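Local coordinates for protein pks18 (Mycobacterium tuberculosis, PDB 1TED) that probably makes tri- and tetraketide alpha-pyrones by extending medium- and long-chain aliphatic acyl-CoA starters with malonyl-CoA, as a homodimeric type III polyketide synthase, at residues A[256-264]-A[276-284]. Sequence-based numbering, arbitrary orientation.
Sequences LLDNTEDGI and ELSENLPGY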
loop_
_atom_site.group_PDB
_atom_site.type_symbol
_atom_site.label_atom_id
_atom_site.label_comp_id
_atom_site.label_asym_id
_atom_site.label_seq_id
_atom_site.Cartn_x
_atom_site.Cartn_y
_atom_site.Cartn_z
ATOM N N LEU A 256 -5.913 16.632 -4.172
ATOM C CA LEU A 256 -6.655 16.492 -2.932
ATOM C C LEU A 256 -7.609 17.677 -3.018
ATOM O O LEU A 256 -7.167 18.798 -3.288
ATOM C CB LEU A 256 -5.722 16.670 -1.731
ATOM C CG LEU A 256 -5.922 15.853 -0.448
ATOM C CD1 LEU A 256 -5.242 16.596 0.714
ATOM C CD2 LEU A 256 -7.396 15.644 -0.145
ATOM N N LEU A 257 -8.903 17.444 -2.821
ATOM C CA LEU A 257 -9.879 18.539 -2.883
ATOM C C LEU A 257 -10.137 19.121 -1.503
ATOM O O LEU A 257 -10.509 18.397 -0.580
ATOM C CB LEU A 257 -11.207 18.058 -3.459
ATOM C CG LEU A 257 -11.203 17.433 -4.844
ATOM C CD1 LEU A 257 -12.603 16.928 -5.147
ATOM C CD2 LEU A 257 -10.752 18.451 -5.881
ATOM N N ASP A 258 -9.946 20.430 -1.378
ATOM C CA ASP A 258 -10.143 21.145 -0.120
ATOM C C ASP A 258 -11.459 20.881 0.591
ATOM O O ASP A 258 -12.527 20.956 -0.011
ATOM C CB ASP A 258 -10.017 22.646 -0.363
ATOM C CG ASP A 258 -8.618 23.150 -0.137
ATOM O OD1 ASP A 258 -8.199 23.208 1.041
ATOM O OD2 ASP A 258 -7.935 23.483 -1.132
ATOM N N ASN A 259 -11.368 20.589 1.882
ATOM C CA ASN A 259 -12.537 20.333 2.715
ATOM C C ASN A 259 -13.482 19.285 2.150
ATOM O O ASN A 259 -14.665 19.547 1.965
ATOM C CB ASN A 259 -13.316 21.633 2.948
ATOM C CG ASN A 259 -12.430 22.761 3.444
ATOM O OD1 ASN A 259 -11.724 22.621 4.453
ATOM N ND2 ASN A 259 -12.458 23.892 2.737
ATOM N N THR A 260 -12.963 18.094 1.880
ATOM C CA THR A 260 -13.800 17.019 1.354
ATOM C C THR A 260 -13.477 15.693 2.035
ATOM O O THR A 260 -13.870 14.629 1.558
ATOM C CB THR A 260 -13.614 16.856 -0.174
ATOM O OG1 THR A 260 -12.244 16.555 -0.459
ATOM C CG2 THR A 260 -14.021 18.140 -0.908
ATOM N N GLU A 261 -12.773 15.762 3.162
ATOM C CA GLU A 261 -12.388 14.557 3.892
ATOM C C GLU A 261 -13.525 13.584 4.151
ATOM O O GLU A 261 -13.327 12.371 4.134
ATOM C CB GLU A 261 -11.734 14.921 5.223
ATOM C CG GLU A 261 -10.274 15.308 5.107
ATOM C CD GLU A 261 -9.593 15.464 6.462
ATOM O OE1 GLU A 261 -9.803 16.499 7.135
ATOM O OE2 GLU A 261 -8.854 14.534 6.858
ATOM N N ASP A 262 -14.720 14.112 4.378
ATOM C CA ASP A 262 -15.874 13.274 4.673
ATOM C C ASP A 262 -16.500 12.675 3.432
ATOM O O ASP A 262 -17.518 11.988 3.523
ATOM C CB ASP A 262 -16.932 14.093 5.417
ATOM C CG ASP A 262 -17.676 15.054 4.500
ATOM O OD1 ASP A 262 -17.050 15.617 3.579
ATOM O OD2 ASP A 262 -18.890 15.251 4.704
ATOM N N GLY A 263 -15.896 12.930 2.277
ATOM C CA GLY A 263 -16.446 12.423 1.028
ATOM C C GLY A 263 -16.465 10.913 0.864
ATOM O O GLY A 263 -17.527 10.325 0.635
ATOM N N ILE A 264 -15.292 10.286 0.955
ATOM C CA ILE A 264 -15.168 8.835 0.818
ATOM C C ILE A 264 -14.443 8.299 2.045
ATOM O O ILE A 264 -13.242 8.519 2.213
ATOM C CB ILE A 264 -14.365 8.448 -0.459
ATOM C CG1 ILE A 264 -15.098 8.947 -1.704
ATOM C CG2 ILE A 264 -14.160 6.924 -0.515
ATOM C CD1 ILE A 264 -14.308 8.830 -2.993
ATOM N N GLU A 276 -18.144 4.520 3.614
ATOM C CA GLU A 276 -19.193 5.485 3.937
ATOM C C GLU A 276 -19.056 6.692 3.010
ATOM O O GLU A 276 -18.036 7.389 3.029
ATOM C CB GLU A 276 -19.089 5.924 5.405
ATOM C CG GLU A 276 -19.267 4.775 6.395
ATOM C CD GLU A 276 -18.711 5.096 7.770
ATOM O OE1 GLU A 276 -17.925 6.066 7.877
ATOM O OE2 GLU A 276 -19.043 4.375 8.738
ATOM N N LEU A 277 -20.090 6.912 2.195
ATOM C CA LEU A 277 -20.129 8.011 1.235
ATOM C C LEU A 277 -20.999 9.163 1.733
ATOM O O LEU A 277 -22.066 8.949 2.319
ATOM C CB LEU A 277 -20.660 7.504 -0.103
ATOM C CG LEU A 277 -19.872 6.334 -0.698
ATOM C CD1 LEU A 277 -20.594 5.784 -1.908
ATOM C CD2 LEU A 277 -18.470 6.801 -1.062
ATOM N N SER A 278 -20.534 10.382 1.495
ATOM C CA SER A 278 -21.245 11.580 1.912
ATOM C C SER A 278 -22.297 12.016 0.891
ATOM O O SER A 278 -22.161 11.760 -0.311
ATOM C CB SER A 278 -20.246 12.716 2.126
ATOM O OG SER A 278 -20.892 13.976 2.102
ATOM N N GLU A 279 -23.349 12.673 1.376
ATOM C CA GLU A 279 -24.406 13.163 0.498
ATOM C C GLU A 279 -23.781 14.231 -0.405
ATOM O O GLU A 279 -24.218 14.442 -1.534
ATOM C CB GLU A 279 -25.551 13.772 1.327
ATOM C CG GLU A 279 -26.246 12.793 2.285
ATOM C CD GLU A 279 -27.133 11.758 1.577
ATOM O OE1 GLU A 279 -26.962 11.555 0.346
ATOM O OE2 GLU A 279 -27.991 11.141 2.261
ATOM N N ASN A 280 -22.740 14.883 0.108
ATOM C CA ASN A 280 -22.013 15.931 -0.607
ATOM C C ASN A 280 -21.007 15.433 -1.661
ATOM O O ASN A 280 -20.427 16.254 -2.377
ATOM C CB ASN A 280 -21.235 16.807 0.382
ATOM C CG ASN A 280 -22.127 17.530 1.374
ATOM O OD1 ASN A 280 -21.640 18.062 2.373
ATOM N ND2 ASN A 280 -23.431 17.562 1.105
ATOM N N LEU A 281 -20.789 14.119 -1.760
ATOM C CA LEU A 281 -19.813 13.584 -2.723
ATOM C C LEU A 281 -20.027 14.076 -4.146
ATOM O O LEU A 281 -19.097 14.569 -4.779
ATOM C CB LEU A 281 -19.815 12.045 -2.747
ATOM C CG LEU A 281 -18.493 11.302 -3.018
ATOM C CD1 LEU A 281 -18.790 9.926 -3.598
ATOM C CD2 LEU A 281 -17.605 12.075 -3.962
ATOM N N PRO A 282 -21.252 13.928 -4.682
ATOM C CA PRO A 282 -21.475 14.397 -6.055
ATOM C C PRO A 282 -21.164 15.886 -6.240
ATOM O O PRO A 282 -20.740 16.307 -7.308
ATOM C CB PRO A 282 -22.942 14.034 -6.326
ATOM C CG PRO A 282 -23.542 13.897 -4.960
ATOM C CD PRO A 282 -22.455 13.279 -4.138
ATOM N N GLY A 283 -21.364 16.671 -5.192
ATOM C CA GLY A 283 -21.050 18.084 -5.272
ATOM C C GLY A 283 -19.536 18.289 -5.290
ATOM O O GLY A 283 -19.046 19.243 -5.888
ATOM N N TYR A 284 -18.790 17.402 -4.632
ATOM C CA TYR A 284 -17.327 17.517 -4.609
ATOM C C TYR A 284 -16.778 17.139 -5.979
ATOM O O TYR A 284 -15.806 17.720 -6.462
ATOM C CB TYR A 284 -16.707 16.584 -3.555
ATOM C CG TYR A 284 -17.143 16.834 -2.132
ATOM C CD1 TYR A 284 -17.397 18.127 -1.670
ATOM C CD2 TYR A 284 -17.229 15.782 -1.224
ATOM C CE1 TYR A 284 -17.722 18.367 -0.337
ATOM C CE2 TYR A 284 -17.548 16.009 0.112
ATOM C CZ TYR A 284 -17.792 17.303 0.551
ATOM O OH TYR A 284 -18.079 17.522 1.881
HETATM O O HOH W 1 -18.631 9.664 4.573
#
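The ring of Tyr-284 is sandwiched between Thr-260 and the backbone carbonyl of Asn-280, four residues earlier in the chain. The methyl CG2 of Thr-260 sits over one face, 3.6 Å from the ring centroid and 18° off the normal, a CH-pi contact. Asn-280 O lies above the opposite face, toward the rim. Gly-263 CA and Asp-262 OD1 approach the rim of the ring, close to its plane. Tyr-284 OH donates to Asp-262 OD1 at 2.8 Å and meets the syn lone pair of that oxygen, on the side of OD2. The carboxylate is turned 64° against the ring, and the two side chains cross nearly at right angles. CG of Asp-262 stands between its backbone N and carbonyl carbon (chi1 75°), which brings the carboxylate to the phenol. One face contact and one hydroxyl bond thus tie the ring to the type I turn 260-263. Thr-260 OG1 is hydrogen-bonded to Gly-380 O, outside the two segments.

The backbones pair next to this. Ser-278 N donates to Gly-263 O at 3.1 Å, and Leu-277 CA makes a CA-H...O contact with the same oxygen. A water donates to both Asp-262 O and Glu-276 O, bridging the segments. Next along the chains, Ile-264 CG1 packs on Leu-277 CD2 at 4.0 Å, the two side chains lying side by side. Ser-278 OG accepts from Asn-280 N at 2.9 Å, a capping bond in the turn leading into helix 281-299.

Ile-264 and Leu-277 form an antiparallel non-hydrogen-bonded pair at the base of the beta hairpin of strands 264-269 and 272-277. The contact joins the two ends of that hairpin, which follows strand 247-256 of the main sheet and precedes helix 281-299 in this thiolase fold, with Ile-264 about 6 Å, side chain to side chain, from the probable nucleophile Cys-175.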